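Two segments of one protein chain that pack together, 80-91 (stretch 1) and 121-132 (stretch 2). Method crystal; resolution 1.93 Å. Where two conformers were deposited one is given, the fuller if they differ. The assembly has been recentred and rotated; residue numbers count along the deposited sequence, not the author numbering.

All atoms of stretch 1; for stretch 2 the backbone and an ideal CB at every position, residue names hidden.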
# COMPACT_ATOMS: atom_id res chain seq x y z
N ILE A 80 -2.40 4.54 0.39
CA ILE A 80 -2.59 3.12 0.63
C ILE A 80 -2.17 2.29 -0.59
O ILE A 80 -2.71 2.47 -1.67
CB ILE A 80 -4.07 2.79 1.05
CG1 ILE A 80 -4.50 3.59 2.31
CG2 ILE A 80 -4.26 1.26 1.25
CD1 ILE A 80 -6.04 3.60 2.59
N LEU A 81 -1.23 1.37 -0.37
CA LEU A 81 -0.80 0.40 -1.37
C LEU A 81 -0.88 -0.96 -0.70
O LEU A 81 -0.04 -1.30 0.13
CB LEU A 81 0.61 0.71 -1.92
CG LEU A 81 1.21 -0.35 -2.89
CD1 LEU A 81 0.34 -0.54 -4.13
CD2 LEU A 81 2.61 0.04 -3.29
N ALA A 82 -1.96 -1.70 -1.00
CA ALA A 82 -2.25 -2.97 -0.33
C ALA A 82 -3.10 -3.90 -1.19
O ALA A 82 -3.82 -3.45 -2.07
CB ALA A 82 -3.00 -2.68 0.97
N GLY A 83 -3.02 -5.19 -0.88
CA GLY A 83 -3.80 -6.21 -1.57
C GLY A 83 -3.02 -7.36 -2.17
O GLY A 83 -3.58 -8.45 -2.34
N ILE A 84 -1.73 -7.14 -2.52
CA ILE A 84 -0.94 -8.21 -3.15
C ILE A 84 -0.76 -9.42 -2.20
O ILE A 84 -0.82 -10.55 -2.68
CB ILE A 84 0.42 -7.72 -3.74
CG1 ILE A 84 0.99 -8.74 -4.74
CG2 ILE A 84 1.48 -7.42 -2.66
CD1 ILE A 84 0.15 -9.02 -5.97
N ASN A 85 -0.57 -9.19 -0.89
CA ASN A 85 -0.37 -10.32 0.02
C ASN A 85 -1.70 -11.06 0.28
O ASN A 85 -1.68 -12.25 0.58
CB ASN A 85 0.30 -9.90 1.31
CG ASN A 85 1.73 -9.45 1.05
OD1 ASN A 85 2.50 -10.08 0.33
ND2 ASN A 85 2.09 -8.34 1.62
N ASP A 86 -2.85 -10.38 0.07
CA ASP A 86 -4.17 -11.03 0.13
C ASP A 86 -4.32 -11.98 -1.06
O ASP A 86 -4.86 -13.07 -0.91
CB ASP A 86 -5.29 -9.98 0.06
CG ASP A 86 -5.34 -9.00 1.20
OD1 ASP A 86 -4.45 -8.11 1.25
OD2 ASP A 86 -6.28 -9.10 2.03
N ILE A 87 -3.83 -11.56 -2.25
CA ILE A 87 -3.85 -12.36 -3.49
C ILE A 87 -2.91 -13.58 -3.30
O ILE A 87 -3.23 -14.68 -3.75
CB ILE A 87 -3.50 -11.48 -4.74
CG1 ILE A 87 -4.60 -10.41 -4.97
CG2 ILE A 87 -3.32 -12.34 -6.02
CD1 ILE A 87 -4.29 -9.30 -6.02
N ALA A 88 -1.82 -13.40 -2.54
CA ALA A 88 -0.88 -14.49 -2.23
C ALA A 88 -1.39 -15.38 -1.07
O ALA A 88 -0.74 -16.39 -0.75
CB ALA A 88 0.48 -13.91 -1.90
N HIS A 89 -2.53 -15.01 -0.44
CA HIS A 89 -3.17 -15.70 0.70
C HIS A 89 -2.24 -15.76 1.93
O HIS A 89 -2.21 -16.79 2.62
CB HIS A 89 -3.64 -17.12 0.34
CG HIS A 89 -4.72 -17.22 -0.69
ND1 HIS A 89 -5.44 -16.12 -1.14
CD2 HIS A 89 -5.17 -18.32 -1.32
CE1 HIS A 89 -6.28 -16.59 -2.05
NE2 HIS A 89 -6.13 -17.90 -2.20
N ASN A 90 -1.51 -14.66 2.22
CA ASN A 90 -0.60 -14.62 3.38
C ASN A 90 -1.35 -14.82 4.70
O ASN A 90 -0.79 -15.39 5.63
CB ASN A 90 0.18 -13.30 3.42
CG ASN A 90 1.38 -13.27 2.52
OD1 ASN A 90 1.51 -14.05 1.58
ND2 ASN A 90 2.28 -12.35 2.79
N ASN A 91 -2.60 -14.33 4.78
CA ASN A 91 -3.42 -14.48 5.98
C ASN A 91 -4.54 -15.51 5.72
O ASN A 91 -5.62 -15.45 6.32
CB ASN A 91 -3.99 -13.12 6.45
CG ASN A 91 -4.60 -13.20 7.84
OD1 ASN A 91 -3.99 -13.70 8.77
ND2 ASN A 91 -5.85 -12.80 7.97
N UNK A 121 -2.65 1.75 -7.21
CA UNK A 121 -2.84 0.52 -7.98
C UNK A 121 -1.93 -0.53 -7.41
O UNK A 121 -0.75 -0.24 -7.17
CB UNK A 121 -2.56 0.73 -9.47
N UNK A 122 -2.43 -1.76 -7.22
CA UNK A 122 -1.59 -2.88 -6.80
C UNK A 122 -0.58 -3.06 -7.94
O UNK A 122 -0.95 -2.94 -9.11
CB UNK A 122 -2.40 -4.15 -6.53
N UNK A 123 0.71 -3.25 -7.59
CA UNK A 123 1.76 -3.39 -8.59
C UNK A 123 1.56 -4.67 -9.45
O UNK A 123 0.98 -5.65 -8.97
CB UNK A 123 3.13 -3.42 -7.90
N UNK A 124 2.04 -4.65 -10.71
CA UNK A 124 1.97 -5.88 -11.53
C UNK A 124 2.75 -7.02 -10.86
O UNK A 124 3.75 -6.77 -10.18
CB UNK A 124 2.52 -5.62 -12.93
N UNK A 125 2.25 -8.24 -10.99
CA UNK A 125 2.89 -9.45 -10.48
C UNK A 125 2.44 -10.61 -11.33
O UNK A 125 1.24 -10.86 -11.46
CB UNK A 125 2.56 -9.69 -9.01
N UNK A 126 3.40 -11.32 -11.93
CA UNK A 126 3.11 -12.47 -12.78
C UNK A 126 3.12 -13.77 -11.97
O UNK A 126 2.40 -14.71 -12.30
CB UNK A 126 4.12 -12.55 -13.92
N UNK A 127 3.96 -13.83 -10.91
CA UNK A 127 4.09 -15.01 -10.05
C UNK A 127 4.73 -14.65 -8.71
O UNK A 127 5.50 -13.68 -8.62
CB UNK A 127 4.92 -16.09 -10.75
N UNK A 128 4.39 -15.42 -7.67
CA UNK A 128 4.96 -15.26 -6.33
C UNK A 128 6.00 -16.35 -6.13
O UNK A 128 5.62 -17.51 -6.00
CB UNK A 128 3.88 -15.32 -5.25
N UNK A 129 7.31 -16.05 -6.15
CA UNK A 129 8.30 -17.14 -5.97
C UNK A 129 8.10 -17.92 -4.66
O UNK A 129 8.34 -19.13 -4.64
CB UNK A 129 9.72 -16.56 -6.00
N UNK A 130 7.63 -17.21 -3.60
CA UNK A 130 7.37 -17.73 -2.25
C UNK A 130 6.03 -18.50 -2.17
O UNK A 130 5.82 -19.26 -1.23
CB UNK A 130 7.37 -16.58 -1.25
N UNK A 131 5.11 -18.29 -3.15
CA UNK A 131 3.81 -18.97 -3.22
C UNK A 131 3.51 -19.31 -4.71
O UNK A 131 2.71 -18.63 -5.36
CB UNK A 131 2.71 -18.10 -2.62
N UNK A 132 4.22 -20.30 -5.30
CA UNK A 132 4.05 -20.59 -6.74
C UNK A 132 2.66 -21.06 -7.18
O UNK A 132 1.89 -21.59 -6.38
CB UNK A 132 5.06 -21.66 -7.15

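Position 121 turns its CA-to-CB bond away from stretch 1, and nothing of that stretch lies within 5.5 Å of the ideal CB, so the contact sets no side chain here. It is Ser-121, whose part is played by backbone: its O lies 3.2 Å from Leu-81 CD1.

At 122 the bond runs sideways, with the ideal CB 4.7 Å from Ala-82 O, 5.0 Å from Ile-84 N and 5.1 Å from Leu-81 CD1. The space beside the Ala-82 carbonyl and the Ile-84 backbone is partly apolar, and several branched aliphatic side chains would be compatible with what is visible. The residue is Val-122, chi1 t. Its CG1 lies 3.9 Å from Ile-84 CB, while CG2 lies 3.3 Å from Ala-82 O and 4.5 Å from Gly-83 CA. A CB on that glycine would come within 3.4 Å of CG2, though the glycine's own backbone angles already call for no side chain.

Position 123 also points sideways, beyond reach at CB, so only a longer apolar chain could meet the Leu-81 methyls. Leu-123 does so, CD1 to Leu-81 CD2 at 4.1 Å.

Position 124 points away; its phi of -60° admits proline among many others, and it is Pro-124.

At 125 the bond points toward stretch 1 and the ideal CB is already 3.9 Å from Ile-84 CD1. A small apolar residue suits this spacing, and Ala-125 CB keeps that 3.9 Å contact.

Positions 126 and 127 are out of reach and leave the choice free: Tyr-126 and Asp-127.

Position 128 points toward the helix, its ideal CB 5.0 Å from Ala-88 CB, with Ile-84 and Ile-87 beyond. That gap wants a large apolar side chain, such as phenylalanine, leucine or methionine. Phe-128 sets one ring face under Ala-88 CB, a CH-pi contact 3.8 Å from the centroid, while its edge meets Ile-84 CG1 (3.6 Å from CE1) and Ile-87 CG2 (4.0 Å from CZ).

A type I turn spans 128 to 131. Its second position, 129, has a phi of -57° that suits proline, and is Pro-129.

Position 130 points toward stretch 1 from a distance. A long or aromatic side chain, apolar or with a donor, would suit, since Ala-88 CB and the Asn-90 side chain both lie that way. Trp-130 reaches Ala-88 CB with CZ2 at 4.0 Å, and its NE1 lies 3.5 Å from Asn-90 OD1.

At 131 the bond points toward stretch 1 and the ideal CB is 4.3 Å from Ala-88 O, with Asn-90 OD1 farther on. Two acceptors favour a long donor, lysine or arginine. Arg-131 serves both: NE donates to Ala-88 O and NH2 to Asn-90 OD1, each at 2.8 Å.

Position 132, out of reach, is Pro-132.

Stretch 2 (121-132) SVLPAYDFPWRP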
# COMPACT_ATOMS: atom_id res chain seq x y z
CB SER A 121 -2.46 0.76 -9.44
OG SER A 121 -1.06 1.00 -9.55
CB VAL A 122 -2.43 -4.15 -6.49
CG1 VAL A 122 -1.54 -5.34 -6.15
CG2 VAL A 122 -3.42 -3.90 -5.36
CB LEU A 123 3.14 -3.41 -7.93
CG LEU A 123 3.93 -2.10 -7.90
CD1 LEU A 123 3.15 -0.98 -7.23
CD2 LEU A 123 5.26 -2.27 -7.21
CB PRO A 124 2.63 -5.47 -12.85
CG PRO A 124 2.69 -4.00 -12.84
CD PRO A 124 2.76 -3.58 -11.42
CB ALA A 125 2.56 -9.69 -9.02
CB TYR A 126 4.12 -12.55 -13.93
CG TYR A 126 3.88 -13.70 -14.89
CD1 TYR A 126 2.81 -13.66 -15.79
CD2 TYR A 126 4.73 -14.80 -14.92
CE1 TYR A 126 2.59 -14.71 -16.68
CE2 TYR A 126 4.52 -15.85 -15.81
CZ TYR A 126 3.45 -15.80 -16.69
OH TYR A 126 3.23 -16.83 -17.57
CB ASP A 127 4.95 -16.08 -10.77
CG ASP A 127 4.97 -17.44 -10.10
OD1 ASP A 127 3.88 -18.00 -9.87
OD2 ASP A 127 6.08 -17.94 -9.80
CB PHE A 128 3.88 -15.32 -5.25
CG PHE A 128 2.73 -14.37 -5.40
CD1 PHE A 128 2.96 -13.01 -5.42
CD2 PHE A 128 1.43 -14.83 -5.44
CE1 PHE A 128 1.90 -12.12 -5.53
CE2 PHE A 128 0.37 -13.95 -5.54
CZ PHE A 128 0.61 -12.60 -5.56
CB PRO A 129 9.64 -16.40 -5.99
CG PRO A 129 9.35 -15.12 -6.75
CD PRO A 129 7.97 -14.74 -6.32
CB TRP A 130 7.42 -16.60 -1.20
CG TRP A 130 6.23 -15.69 -1.13
CD1 TRP A 130 5.13 -15.83 -0.34
CD2 TRP A 130 6.05 -14.45 -1.83
NE1 TRP A 130 4.25 -14.79 -0.54
CE2 TRP A 130 4.80 -13.92 -1.44
CE3 TRP A 130 6.82 -13.74 -2.77
CZ2 TRP A 130 4.30 -12.72 -1.96
CZ3 TRP A 130 6.33 -12.54 -3.27
CH2 TRP A 130 5.08 -12.04 -2.87
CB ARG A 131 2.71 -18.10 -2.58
CG ARG A 131 1.43 -18.87 -2.22
CD ARG A 131 1.35 -19.24 -0.74
NE ARG A 131 1.31 -18.05 0.11
CZ ARG A 131 1.81 -17.98 1.34
NH1 ARG A 131 2.38 -19.04 1.89
NH2 ARG A 131 1.74 -16.85 2.02
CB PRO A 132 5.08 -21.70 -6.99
CG PRO A 132 5.32 -22.31 -5.66
CD PRO A 132 5.25 -21.18 -4.70
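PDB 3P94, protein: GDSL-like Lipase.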